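Local coordinates for metallo-beta-lactamase (Simiduia agarivorans, PDB 6MFI), which is a subclass B3 metallo-beta-lactamase that holds two zinc ions and probably hydrolyses the beta-lactam ring of antibiotics, at residues E31-S36 with P48-L53; N55-G60 with L68-A73; S109-D114 with G187-A192; A132-A137 with G164-D169; L244-L249 with P272-Q277. All blocks are in the same frame, centred on the assembly; numbering follows the deposited sequence.

Interaction 1 of 5, residues E31-S36 with P48-L53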
# COMPACT_ATOMS: atom_id res chain seq x y z
N GLU A 31 6.05 17.28 9.80
CA GLU A 31 5.57 17.92 11.02
C GLU A 31 4.19 18.52 10.80
O GLU A 31 3.31 18.40 11.66
CB GLU A 31 6.55 19.00 11.48
CG GLU A 31 6.03 19.81 12.66
CD GLU A 31 6.29 21.30 12.52
OE1 GLU A 31 7.26 21.68 11.83
OE2 GLU A 31 5.51 22.09 13.08
N HIS A 32 3.99 19.18 9.66
CA HIS A 32 2.67 19.67 9.30
C HIS A 32 1.68 18.52 9.15
O HIS A 32 0.49 18.68 9.42
CB HIS A 32 2.74 20.49 8.01
CG HIS A 32 1.46 21.16 7.64
ND1 HIS A 32 0.60 21.70 8.58
CD2 HIS A 32 0.88 21.38 6.44
CE1 HIS A 32 -0.44 22.22 7.97
NE2 HIS A 32 -0.30 22.04 6.67
N TRP A 33 2.16 17.35 8.71
CA TRP A 33 1.28 16.19 8.58
C TRP A 33 0.79 15.71 9.93
O TRP A 33 -0.39 15.37 10.08
CB TRP A 33 2.01 15.06 7.84
CG TRP A 33 1.08 13.99 7.35
CD1 TRP A 33 0.54 13.88 6.10
CD2 TRP A 33 0.59 12.87 8.09
NE1 TRP A 33 -0.26 12.77 6.02
CE2 TRP A 33 -0.24 12.13 7.23
CE3 TRP A 33 0.77 12.42 9.41
CZ2 TRP A 33 -0.89 10.96 7.65
CZ3 TRP A 33 0.13 11.27 9.81
CH2 TRP A 33 -0.69 10.55 8.93
N VAL A 34 1.68 15.66 10.93
CA VAL A 34 1.26 15.25 12.27
C VAL A 34 0.26 16.25 12.83
O VAL A 34 -0.70 15.86 13.52
CB VAL A 34 2.49 15.11 13.19
CG1 VAL A 34 2.07 14.64 14.57
CG2 VAL A 34 3.49 14.13 12.58
N ASP A 35 0.45 17.54 12.55
CA ASP A 35 -0.50 18.54 13.01
C ASP A 35 -1.80 18.51 12.20
O ASP A 35 -2.85 18.93 12.70
CB ASP A 35 0.13 19.93 12.93
CG ASP A 35 1.35 20.07 13.82
OD1 ASP A 35 1.40 19.41 14.88
OD2 ASP A 35 2.26 20.85 13.47
N SER A 36 -1.75 18.01 10.96
CA SER A 36 -2.92 18.01 10.10
C SER A 36 -3.69 16.71 10.14
O SER A 36 -4.91 16.71 9.93
CB SER A 36 -2.51 18.31 8.65
OG SER A 36 -1.80 19.53 8.56
N PRO A 48 -1.60 16.80 3.88
CA PRO A 48 -0.47 17.35 3.14
C PRO A 48 0.50 16.25 2.73
O PRO A 48 0.56 15.19 3.38
CB PRO A 48 0.18 18.30 4.15
CG PRO A 48 -0.11 17.67 5.47
CD PRO A 48 -1.46 16.99 5.34
N PRO A 49 1.25 16.45 1.65
CA PRO A 49 2.30 15.50 1.28
C PRO A 49 3.62 15.84 1.95
O PRO A 49 3.93 17.00 2.24
CB PRO A 49 2.39 15.67 -0.24
CG PRO A 49 2.08 17.12 -0.45
CD PRO A 49 1.10 17.52 0.65
N PHE A 50 4.42 14.81 2.19
CA PHE A 50 5.73 15.00 2.80
C PHE A 50 6.71 14.00 2.23
O PHE A 50 6.33 12.97 1.67
CB PHE A 50 5.66 14.89 4.33
CG PHE A 50 5.18 13.56 4.83
CD1 PHE A 50 6.08 12.55 5.13
CD2 PHE A 50 3.83 13.33 5.03
CE1 PHE A 50 5.63 11.33 5.59
CE2 PHE A 50 3.38 12.11 5.49
CZ PHE A 50 4.29 11.11 5.78
N ARG A 51 8.00 14.31 2.39
CA ARG A 51 9.07 13.46 1.90
C ARG A 51 9.37 12.37 2.93
O ARG A 51 9.61 12.67 4.11
CB ARG A 51 10.32 14.28 1.61
CG ARG A 51 11.61 13.49 1.63
CD ARG A 51 12.81 14.40 1.42
NE ARG A 51 12.79 15.02 0.10
CZ ARG A 51 13.66 14.75 -0.86
NH1 ARG A 51 14.63 13.88 -0.65
NH2 ARG A 51 13.57 15.36 -2.04
N VAL A 52 9.37 11.12 2.48
CA VAL A 52 9.74 10.01 3.36
C VAL A 52 11.26 9.89 3.45
O VAL A 52 11.85 10.03 4.53
CB VAL A 52 9.10 8.70 2.88
CG1 VAL A 52 9.54 7.54 3.75
CG2 VAL A 52 7.58 8.82 2.88
N LEU A 53 11.91 9.63 2.31
CA LEU A 53 13.36 9.52 2.25
C LEU A 53 13.83 9.55 0.80
O LEU A 53 13.39 8.74 -0.02
CB LEU A 53 13.85 8.25 2.94
CG LEU A 53 15.32 8.23 3.36
CD1 LEU A 53 15.48 7.47 4.67
CD2 LEU A 53 16.19 7.62 2.28
O HOH W 1 -1.50 13.32 3.85
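Phe50 turns its ring edge toward one face of the Trp33 indole where the N-terminal helix 30-36 packs on strand 50-53, the edge strand of the seven-stranded sheet of the metallo-beta-lactamase sandwich. Atom CE2 of Phe50 approaches Trp33 CD1 to 3.4 Å, toward the rim of the five-membered ring, and the two planes meet at 66°, an edge-to-face pair. Trp33 CG lies anti to the backbone N (chi1 -165°), on the side of Phe50. At the indole edge, near its plane, Pro48 O comes within 3.0 Å of Trp33 CD1. A water joins the same two residues, accepting from Trp33 NE1 at 2.6 Å and lying 2.8 Å from Pro48 O. The ring of Pro48 packs on three helix residues: its CG meets Trp33 CA at 3.7 Å, its CD meets Ser36 CB at 3.7 Å, and its CB touches the imidazole of His32 through CD2. Further out, Tyr58 of the adjoining strand meets both aromatic rings, while Met259 and Leu263 of helix 259-265 pack on Phe50. Within the helix, Ser36 OG turns back to donate to His32 O, a 2.6 Å bond.

Interaction 2 of 5, residues N55-G60 with L68-A73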
# COMPACT_ATOMS: atom_id res chain seq x y z
N ASN A 55 14.05 9.97 -2.88
CA ASN A 55 13.10 10.12 -3.98
C ASN A 55 11.70 9.65 -3.63
O ASN A 55 10.81 9.70 -4.49
CB ASN A 55 13.61 9.35 -5.21
CG ASN A 55 13.69 7.85 -4.97
OD1 ASN A 55 13.74 7.39 -3.83
ND2 ASN A 55 13.70 7.08 -6.05
N THR A 56 11.47 9.20 -2.40
CA THR A 56 10.19 8.62 -1.99
C THR A 56 9.40 9.65 -1.19
O THR A 56 9.93 10.27 -0.27
CB THR A 56 10.41 7.35 -1.16
OG1 THR A 56 11.03 6.35 -1.98
CG2 THR A 56 9.08 6.82 -0.65
N TYR A 57 8.12 9.81 -1.54
CA TYR A 57 7.25 10.78 -0.89
C TYR A 57 5.93 10.12 -0.51
O TYR A 57 5.51 9.13 -1.11
CB TYR A 57 6.96 11.99 -1.80
CG TYR A 57 8.18 12.75 -2.25
CD1 TYR A 57 8.92 12.32 -3.35
CD2 TYR A 57 8.59 13.89 -1.59
CE1 TYR A 57 10.04 13.02 -3.77
CE2 TYR A 57 9.71 14.59 -2.00
CZ TYR A 57 10.43 14.15 -3.09
OH TYR A 57 11.54 14.85 -3.51
N TYR A 58 5.29 10.69 0.50
CA TYR A 58 3.93 10.32 0.89
C TYR A 58 2.97 11.32 0.27
O TYR A 58 3.06 12.52 0.54
CB TYR A 58 3.79 10.30 2.41
CG TYR A 58 2.42 9.88 2.91
CD1 TYR A 58 1.38 10.80 3.03
CD2 TYR A 58 2.17 8.57 3.28
CE1 TYR A 58 0.14 10.42 3.49
CE2 TYR A 58 0.93 8.18 3.74
CZ TYR A 58 -0.09 9.11 3.84
OH TYR A 58 -1.33 8.72 4.30
N VAL A 59 2.06 10.83 -0.57
CA VAL A 59 1.11 11.69 -1.27
C VAL A 59 -0.34 11.27 -0.99
O VAL A 59 -1.24 11.66 -1.71
CB VAL A 59 1.40 11.71 -2.78
CG1 VAL A 59 2.73 12.38 -3.05
CG2 VAL A 59 1.37 10.30 -3.35
N GLY A 60 -0.56 10.49 0.06
CA GLY A 60 -1.88 9.99 0.39
C GLY A 60 -2.65 10.94 1.28
O GLY A 60 -2.26 12.08 1.54
N LEU A 68 4.71 7.87 -3.60
CA LEU A 68 5.26 8.38 -4.85
C LEU A 68 6.77 8.21 -4.83
O LEU A 68 7.44 8.67 -3.90
CB LEU A 68 4.89 9.84 -5.06
CG LEU A 68 5.38 10.50 -6.35
CD1 LEU A 68 4.59 10.01 -7.56
CD2 LEU A 68 5.32 12.02 -6.24
N ILE A 69 7.30 7.55 -5.86
CA ILE A 69 8.74 7.32 -6.00
C ILE A 69 9.18 7.92 -7.33
O ILE A 69 8.75 7.46 -8.39
CB ILE A 69 9.08 5.82 -5.93
CG1 ILE A 69 8.59 5.24 -4.60
CG2 ILE A 69 10.58 5.61 -6.08
CD1 ILE A 69 8.19 3.79 -4.69
N THR A 70 10.03 8.93 -7.26
CA THR A 70 10.42 9.71 -8.43
C THR A 70 11.75 9.23 -8.99
O THR A 70 12.65 8.85 -8.24
CB THR A 70 10.52 11.20 -8.08
OG1 THR A 70 11.57 11.40 -7.13
CG2 THR A 70 9.21 11.69 -7.49
N GLY A 71 11.87 9.26 -10.32
CA GLY A 71 13.09 8.87 -11.00
C GLY A 71 13.37 9.78 -12.18
O GLY A 71 12.61 10.71 -12.46
N ASP A 72 14.48 9.49 -12.86
CA ASP A 72 14.90 10.31 -13.99
C ASP A 72 14.10 10.02 -15.26
O ASP A 72 14.18 10.81 -16.21
CB ASP A 72 16.39 10.11 -14.28
CG ASP A 72 16.81 8.65 -14.20
OD1 ASP A 72 17.60 8.31 -13.30
OD2 ASP A 72 16.35 7.85 -15.04
N ALA A 73 13.35 8.93 -15.31
CA ALA A 73 12.56 8.56 -16.48
C ALA A 73 11.11 8.31 -16.09
O ALA A 73 10.47 7.38 -16.59
CB ALA A 73 13.15 7.35 -17.18
O HOH W 2 12.88 13.59 -5.55
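A beta hairpin joins strands 56-58 and 67-71, with Tyr57 and Leu68 as an antiparallel hydrogen-bonded pair and Thr56 and Ile69 as the non-hydrogen-bonded pair beside it. Tyr57 N donates to Leu68 O at 2.7 Å, nearly along the C=O axis, and Leu68 N returns the bond to Tyr57 O at 2.9 Å. Beyond the pairing, Asn55 grips Thr70 twice. Its O accepts from Thr70 N at 3.0 Å, and its amide ND2 donates to Thr70 O, also at 3.0 Å. For the second bond, Asn55 CG lies between the backbone N and the carbonyl carbon (chi1 64°), on the side of Thr70 O; ND2 also lies 3.4 Å from Ile69 CG2. Thr56 and Ile69 run side by side on the face that meets the second sheet, where Trp197 NE1 is hydrogen-bonded to Thr56 OG1 and Leu178 and Leu180 pack on Ile69. On the face of Tyr57 and Leu68, both methyls of Val59 touch Leu68 CB, and the Tyr57 ring meets Phe98 edge-to-face. One water lies at the edge of that tyrosine ring and in its plane, 2.7 Å from Tyr57 OH and 3.0 Å from Thr70 OG1.

Interaction 3 of 5, residues S109-D114 with G187-A192. With ZN (zinc ion), chain C; ZN (zinc ion), chain B.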
# COMPACT_ATOMS: atom_id res chain seq x y z
N SER A 109 -1.32 -1.97 -3.29
CA SER A 109 -1.13 -2.84 -2.13
C SER A 109 -2.08 -4.02 -2.24
O SER A 109 -1.66 -5.14 -2.56
CB SER A 109 -1.36 -2.07 -0.83
OG SER A 109 -2.64 -1.46 -0.82
N HIS A 110 -3.36 -3.79 -1.97
CA HIS A 110 -4.39 -4.81 -2.18
C HIS A 110 -5.63 -4.15 -2.78
O HIS A 110 -5.80 -2.93 -2.71
CB HIS A 110 -4.72 -5.57 -0.89
CG HIS A 110 -5.30 -4.71 0.19
ND1 HIS A 110 -4.53 -4.19 1.21
CD2 HIS A 110 -6.57 -4.30 0.43
CE1 HIS A 110 -5.31 -3.49 2.03
NE2 HIS A 110 -6.55 -3.54 1.57
N GLU A 111 -6.49 -4.99 -3.35
CA GLU A 111 -7.57 -4.56 -4.24
C GLU A 111 -8.84 -4.15 -3.51
O GLU A 111 -9.94 -4.47 -3.96
CB GLU A 111 -7.86 -5.66 -5.25
CG GLU A 111 -8.21 -7.01 -4.63
CD GLU A 111 -6.99 -7.86 -4.31
OE1 GLU A 111 -7.10 -9.10 -4.37
OE2 GLU A 111 -5.92 -7.29 -3.98
N HIS A 112 -8.73 -3.45 -2.38
CA HIS A 112 -9.91 -2.94 -1.70
C HIS A 112 -10.19 -1.50 -2.13
O HIS A 112 -9.29 -0.78 -2.56
CB HIS A 112 -9.74 -3.01 -0.18
CG HIS A 112 -10.08 -4.35 0.40
ND1 HIS A 112 -10.03 -4.61 1.75
CD2 HIS A 112 -10.47 -5.50 -0.19
CE1 HIS A 112 -10.38 -5.86 1.97
NE2 HIS A 112 -10.65 -6.43 0.81
N ILE A 113 -11.46 -1.11 -2.02
CA ILE A 113 -11.90 0.17 -2.58
C ILE A 113 -11.21 1.35 -1.91
O ILE A 113 -11.00 2.39 -2.54
CB ILE A 113 -13.44 0.29 -2.47
CG1 ILE A 113 -13.93 1.57 -3.14
CG2 ILE A 113 -13.89 0.22 -1.02
CD1 ILE A 113 -15.43 1.79 -3.02
N ASP A 114 -10.82 1.21 -0.64
CA ASP A 114 -10.18 2.32 0.04
C ASP A 114 -8.74 2.54 -0.40
O ASP A 114 -8.12 3.52 0.03
CB ASP A 114 -10.23 2.12 1.56
CG ASP A 114 -9.66 0.78 1.99
OD1 ASP A 114 -9.97 -0.24 1.34
OD2 ASP A 114 -8.91 0.75 2.99
N GLY A 187 -3.99 -12.93 2.10
CA GLY A 187 -4.58 -13.09 3.42
C GLY A 187 -5.65 -12.05 3.67
O GLY A 187 -6.82 -12.39 3.88
N HIS A 188 -5.26 -10.78 3.66
CA HIS A 188 -6.25 -9.71 3.68
C HIS A 188 -7.07 -9.70 2.40
O HIS A 188 -8.29 -9.52 2.44
CB HIS A 188 -5.56 -8.36 3.89
CG HIS A 188 -6.50 -7.21 4.04
ND1 HIS A 188 -7.14 -6.93 5.23
CD2 HIS A 188 -6.91 -6.27 3.16
CE1 HIS A 188 -7.91 -5.87 5.07
NE2 HIS A 188 -7.79 -5.45 3.83
N THR A 189 -6.42 -9.89 1.26
CA THR A 189 -7.05 -10.09 -0.03
C THR A 189 -6.30 -11.20 -0.75
O THR A 189 -5.15 -11.50 -0.40
CB THR A 189 -7.03 -8.82 -0.90
OG1 THR A 189 -5.68 -8.52 -1.28
CG2 THR A 189 -7.62 -7.63 -0.15
N PRO A 190 -6.92 -11.84 -1.74
CA PRO A 190 -6.19 -12.87 -2.50
C PRO A 190 -5.00 -12.33 -3.27
O PRO A 190 -3.99 -13.04 -3.42
CB PRO A 190 -7.26 -13.45 -3.44
CG PRO A 190 -8.35 -12.43 -3.46
CD PRO A 190 -8.35 -11.80 -2.10
N GLY A 191 -5.07 -11.09 -3.76
CA GLY A 191 -4.00 -10.56 -4.59
C GLY A 191 -3.23 -9.42 -3.96
O GLY A 191 -2.76 -8.52 -4.67
N ALA A 192 -3.08 -9.44 -2.64
CA ALA A 192 -2.33 -8.39 -1.96
C ALA A 192 -0.84 -8.51 -2.26
O ALA A 192 -0.30 -9.60 -2.45
CB ALA A 192 -2.56 -8.46 -0.45
ZN ZN C . -8.40 -3.86 2.71
ZN ZN B . -7.76 -0.71 3.81
O HOH W 3 -9.05 -2.19 3.55
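His188 NE2 and His112 ND1 lie only 3.2 Å apart without a hydrogen bond, because both point at the same zinc ion. His110 completes the protein ligands through NE2, at 2.2 Å from that zinc, so His112 alone of the three uses its delta nitrogen. His110 and His112 belong to the HxHxDH signature of metallo-beta-lactamases. The rings are packed as well as ligated: the edge of His188 faces His110, with CD2 3.2 Å above the centre of the ring and the planes at 63°. Thr189 CG2 sits over a face of His112 in a CH-pi contact, 3.7 Å from its centroid. The threonine and Glu111 meet tip to tip, OG1 donating to OE2 at 3.0 Å from well above the carboxylate plane, while Gly191 N reaches the syn lone pair of OE1 at 2.9 Å. In the second shell, Asp212 holds His110 ND1, Asp149 holds His112 NE2 and Ser215 O holds His188 ND1. Asp114 OD2 binds the second zinc, which His115 and His253 also ligate. A water 2.0 Å from each zinc bridges the two ions, consistent with the bridging nucleophile proposed for dizinc enzymes of this family.

Interaction 4 of 5, residues A132-A137 with G164-D169; sequences ASPAAA and GGLVND
The flat groups where Ala132 meets Leu166 and Val167 are peptide units; no aromatic ring takes part. Val167 N stands above the carbonyl plane of Ala132, 58° out of it, and donates to Ala132 O at 2.9 Å. The CA-H of Leu166 also points at that oxygen, with CA 3.2 Å away. By contrast, Ala132 N approaches Gly165 O at 3.1 Å from only 21° off its carbonyl plane. The puckered ring of Pro134 sets its CD 3.5 Å from Val167 O and its CG 4.0 Å from Leu166 CD2, the two side chains crossing at a slant. The two backbone bonds make the parallel pairing of Ala132 with Leu166, where strand 129-132 meets the edge strand 163-166 of the large sheet, and helix 134-142 lies in the beta-alpha-beta crossover between them. On the helix side, Leu166 CD1 also comes near Ala137 CB. Val167 goes to the sandwich interior, where Leu193, Trp195 and Ala182 of the second sheet meet it, and its CG2 lies 3.9 Å from Ala132 N. Ser133 is the N-cap of the helix. Its OG, placed between the backbone N and the carbonyl carbon (chi1 61°), accepts a weak capping bond from Ala136 N at 3.4 Å and is also hydrogen-bonded to Gly191 O. Ser133 N is hydrogen-bonded to His108 NE2, and Ser133 CA lies 3.3 Å from Val167 O in a second CA-H...O contact.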
# COMPACT_ATOMS: atom_id res chain seq x y z
N ALA A 132 -0.66 -5.14 -11.84
CA ALA A 132 -1.43 -5.74 -10.76
C ALA A 132 -1.23 -7.25 -10.76
O ALA A 132 -1.01 -7.86 -11.81
CB ALA A 132 -2.92 -5.41 -10.88
N SER A 133 -1.32 -7.84 -9.57
CA SER A 133 -1.31 -9.29 -9.45
C SER A 133 -2.55 -9.87 -10.13
O SER A 133 -3.55 -9.17 -10.32
CB SER A 133 -1.26 -9.70 -7.97
OG SER A 133 -2.40 -9.22 -7.28
N PRO A 134 -2.50 -11.15 -10.52
CA PRO A 134 -3.65 -11.75 -11.21
C PRO A 134 -4.97 -11.63 -10.46
O PRO A 134 -5.99 -11.30 -11.07
CB PRO A 134 -3.23 -13.21 -11.38
CG PRO A 134 -1.74 -13.15 -11.45
CD PRO A 134 -1.33 -12.05 -10.51
N ALA A 135 -4.97 -11.88 -9.15
CA ALA A 135 -6.21 -11.77 -8.39
C ALA A 135 -6.67 -10.32 -8.29
O ALA A 135 -7.87 -10.03 -8.36
CB ALA A 135 -6.04 -12.38 -7.00
N ALA A 136 -5.73 -9.39 -8.11
CA ALA A 136 -6.09 -7.98 -8.05
C ALA A 136 -6.54 -7.47 -9.41
O ALA A 136 -7.48 -6.67 -9.50
CB ALA A 136 -4.91 -7.15 -7.53
N ALA A 137 -5.89 -7.93 -10.49
CA ALA A 137 -6.26 -7.49 -11.83
C ALA A 137 -7.70 -7.83 -12.16
O ALA A 137 -8.37 -7.08 -12.88
CB ALA A 137 -5.31 -8.09 -12.86
N GLY A 164 -2.28 -3.14 -17.47
CA GLY A 164 -1.42 -3.36 -18.61
C GLY A 164 -0.39 -4.45 -18.42
O GLY A 164 0.23 -4.89 -19.38
N GLY A 165 -0.21 -4.89 -17.18
CA GLY A 165 0.77 -5.93 -16.89
C GLY A 165 0.43 -6.66 -15.62
O GLY A 165 -0.21 -6.10 -14.71
N LEU A 166 0.85 -7.92 -15.54
CA LEU A 166 0.60 -8.76 -14.38
C LEU A 166 1.86 -8.89 -13.55
O LEU A 166 2.96 -9.04 -14.09
CB LEU A 166 0.10 -10.14 -14.81
CG LEU A 166 -1.42 -10.35 -14.80
CD1 LEU A 166 -2.11 -9.33 -15.70
CD2 LEU A 166 -1.77 -11.77 -15.23
N VAL A 167 1.70 -8.84 -12.23
CA VAL A 167 2.81 -8.89 -11.28
C VAL A 167 2.71 -10.20 -10.50
O VAL A 167 1.72 -10.44 -9.81
CB VAL A 167 2.80 -7.69 -10.33
CG1 VAL A 167 3.90 -7.83 -9.29
CG2 VAL A 167 2.98 -6.40 -11.11
N ASN A 168 3.75 -11.02 -10.61
CA ASN A 168 3.83 -12.27 -9.86
C ASN A 168 4.78 -12.09 -8.68
O ASN A 168 5.39 -11.04 -8.49
CB ASN A 168 4.29 -13.41 -10.78
CG ASN A 168 3.35 -13.62 -11.95
OD1 ASN A 168 2.38 -14.38 -11.85
ND2 ASN A 168 3.63 -12.96 -13.06
N ASP A 169 4.89 -13.14 -7.87
CA ASP A 169 5.73 -13.09 -6.68
C ASP A 169 7.20 -12.98 -7.08
O ASP A 169 7.70 -13.77 -7.88
CB ASP A 169 5.51 -14.32 -5.81
CG ASP A 169 6.32 -14.29 -4.53
OD1 ASP A 169 6.29 -13.25 -3.84
OD2 ASP A 169 6.98 -15.30 -4.22

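Interaction 5 of 5, residues L244-L249 with P272-Q277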
# COMPACT_ATOMS: atom_id res chain seq x y z
N LEU A 244 12.43 -10.06 5.02
CA LEU A 244 12.89 -9.17 3.96
C LEU A 244 13.88 -8.15 4.50
O LEU A 244 13.79 -7.72 5.66
CB LEU A 244 11.71 -8.44 3.32
CG LEU A 244 10.75 -9.25 2.44
CD1 LEU A 244 9.63 -8.36 1.92
CD2 LEU A 244 11.49 -9.90 1.29
N GLU A 245 14.84 -7.77 3.66
CA GLU A 245 15.67 -6.61 3.96
C GLU A 245 14.76 -5.39 4.07
O GLU A 245 14.03 -5.07 3.13
CB GLU A 245 16.72 -6.41 2.88
CG GLU A 245 17.88 -5.51 3.30
CD GLU A 245 18.71 -6.10 4.42
OE1 GLU A 245 18.78 -7.35 4.51
OE2 GLU A 245 19.28 -5.33 5.21
N CYS A 246 14.80 -4.72 5.22
CA CYS A 246 13.74 -3.78 5.55
C CYS A 246 14.25 -2.83 6.63
O CYS A 246 14.37 -3.22 7.79
CB CYS A 246 12.50 -4.54 6.01
SG CYS A 246 11.15 -3.57 6.69
N ASP A 247 14.55 -1.59 6.24
CA ASP A 247 14.97 -0.56 7.19
C ASP A 247 13.86 0.41 7.54
O ASP A 247 13.82 0.90 8.67
CB ASP A 247 16.17 0.22 6.63
CG ASP A 247 17.31 -0.68 6.22
OD1 ASP A 247 17.68 -1.58 7.01
OD2 ASP A 247 17.86 -0.49 5.11
N LEU A 248 12.96 0.71 6.60
CA LEU A 248 11.87 1.64 6.80
C LEU A 248 10.57 0.97 6.37
O LEU A 248 10.52 0.36 5.30
CB LEU A 248 12.10 2.94 6.02
CG LEU A 248 11.34 4.20 6.44
CD1 LEU A 248 12.12 5.44 6.05
CD2 LEU A 248 9.94 4.25 5.83
N LEU A 249 9.54 1.09 7.20
CA LEU A 249 8.26 0.43 6.96
C LEU A 249 7.17 1.45 6.66
O LEU A 249 7.08 2.48 7.33
CB LEU A 249 7.85 -0.43 8.17
CG LEU A 249 6.58 -1.26 8.00
CD1 LEU A 249 6.81 -2.39 7.01
CD2 LEU A 249 6.12 -1.81 9.35
N PRO A 272 14.93 -0.49 13.08
CA PRO A 272 15.49 -1.83 12.88
C PRO A 272 14.44 -2.89 13.16
O PRO A 272 13.64 -2.77 14.08
CB PRO A 272 16.64 -1.88 13.90
CG PRO A 272 16.97 -0.45 14.18
CD PRO A 272 15.67 0.29 14.08
N ASP A 273 14.45 -3.94 12.33
CA ASP A 273 13.50 -5.05 12.44
C ASP A 273 12.06 -4.55 12.32
O ASP A 273 11.16 -5.02 13.02
CB ASP A 273 13.70 -5.83 13.74
CG ASP A 273 14.98 -6.64 13.75
OD1 ASP A 273 15.95 -6.22 13.08
OD2 ASP A 273 15.01 -7.69 14.41
N ALA A 274 11.83 -3.58 11.43
CA ALA A 274 10.49 -3.04 11.25
C ALA A 274 9.56 -4.07 10.64
O ALA A 274 8.44 -4.27 11.12
CB ALA A 274 10.55 -1.78 10.38
N CYS A 275 10.00 -4.75 9.58
CA CYS A 275 9.17 -5.77 8.95
C CYS A 275 9.09 -7.03 9.79
O CYS A 275 8.12 -7.79 9.69
CB CYS A 275 9.70 -6.09 7.55
SG CYS A 275 9.52 -4.74 6.37
N ARG A 276 10.09 -7.27 10.64
CA ARG A 276 10.05 -8.44 11.52
C ARG A 276 9.02 -8.25 12.62
O ARG A 276 8.31 -9.19 12.99
CB ARG A 276 11.43 -8.70 12.11
CG ARG A 276 11.52 -9.95 12.97
CD ARG A 276 12.96 -10.40 13.15
NE ARG A 276 13.60 -10.69 11.87
CZ ARG A 276 13.44 -11.82 11.19
NH1 ARG A 276 12.66 -12.78 11.68
NH2 ARG A 276 14.06 -12.00 10.04
N GLN A 277 8.92 -7.03 13.17
CA GLN A 277 7.95 -6.77 14.22
C GLN A 277 6.54 -6.69 13.67
O GLN A 277 5.59 -7.16 14.31
CB GLN A 277 8.31 -5.47 14.95
CG GLN A 277 7.37 -5.10 16.08
CD GLN A 277 7.53 -5.99 17.29
OE1 GLN A 277 8.64 -6.42 17.62
NE2 GLN A 277 6.42 -6.28 17.97
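Cys246 and Cys275 reach toward each other and join in a disulfide, SG to SG 2.0 Å, with a torsion of 72° about the sulfur-sulfur bond. The two ends are turned differently. Cys246, in the loop that leads into strand 248-250, holds its sulfur anti to the backbone N (chi1 172°). Cys275, at the start of the long C-terminal helix 274-291, carries its sulfur anti to its own carbonyl carbon and beside the backbone N (chi1 -68°). Cys275 was modelled in two conformers, and the values for its sulfur hold for one of them. Next to the bridge, Leu249 and Ala274 set their CB atoms 3.7 Å apart. The two methyls of Leu249 divide: CD1 lies 3.6 Å from Cys275 SG, while CD2 lies 3.8 Å from Ala274 O. Ala274 CB also touches Cys246 SG at 4.1 Å, so one methyl meets both the leucine and the bridge. Val209 of strand 206-210 packs on both cysteines, and Leu248, whose CB points away from the helix, packs on Leu208 of that same strand. Nearby, Arg276 forms a salt bridge with Asp243. No hydrogen bond crosses the contact; one covalent link and a small apolar cluster tie the outermost strand 248-250 and the loop leading into it to the terminal helix. An oxidised bridge of this kind is consistent with a protein made with a signal sequence and exported to an oxidising compartment.

Interactions 1, 2 and 4 all reach the seven-stranded sheet: the first two adjoin at one end, sharing neighbouring strands 50-53 and 56-58, while interaction 4 finishes the other end. Interaction 5 belongs instead to the five-stranded sheet, although Leu248 also packs against Val52 and Leu53 of interaction 1. Interactions 1, 2, 3 and 5 are buried, and interaction 4 is partly exposed. Interaction 3, nearest the centre of the chain, rests on zinc ligation; interaction 4, nested within its loop, touches it through Ser133 and Gly191. Chemistry follows place: aromatic and proline packing under the N-terminal helix, backbone pairing in 2 and 4, metal bonds at the active site, and a covalent bridge to the C-terminal helix.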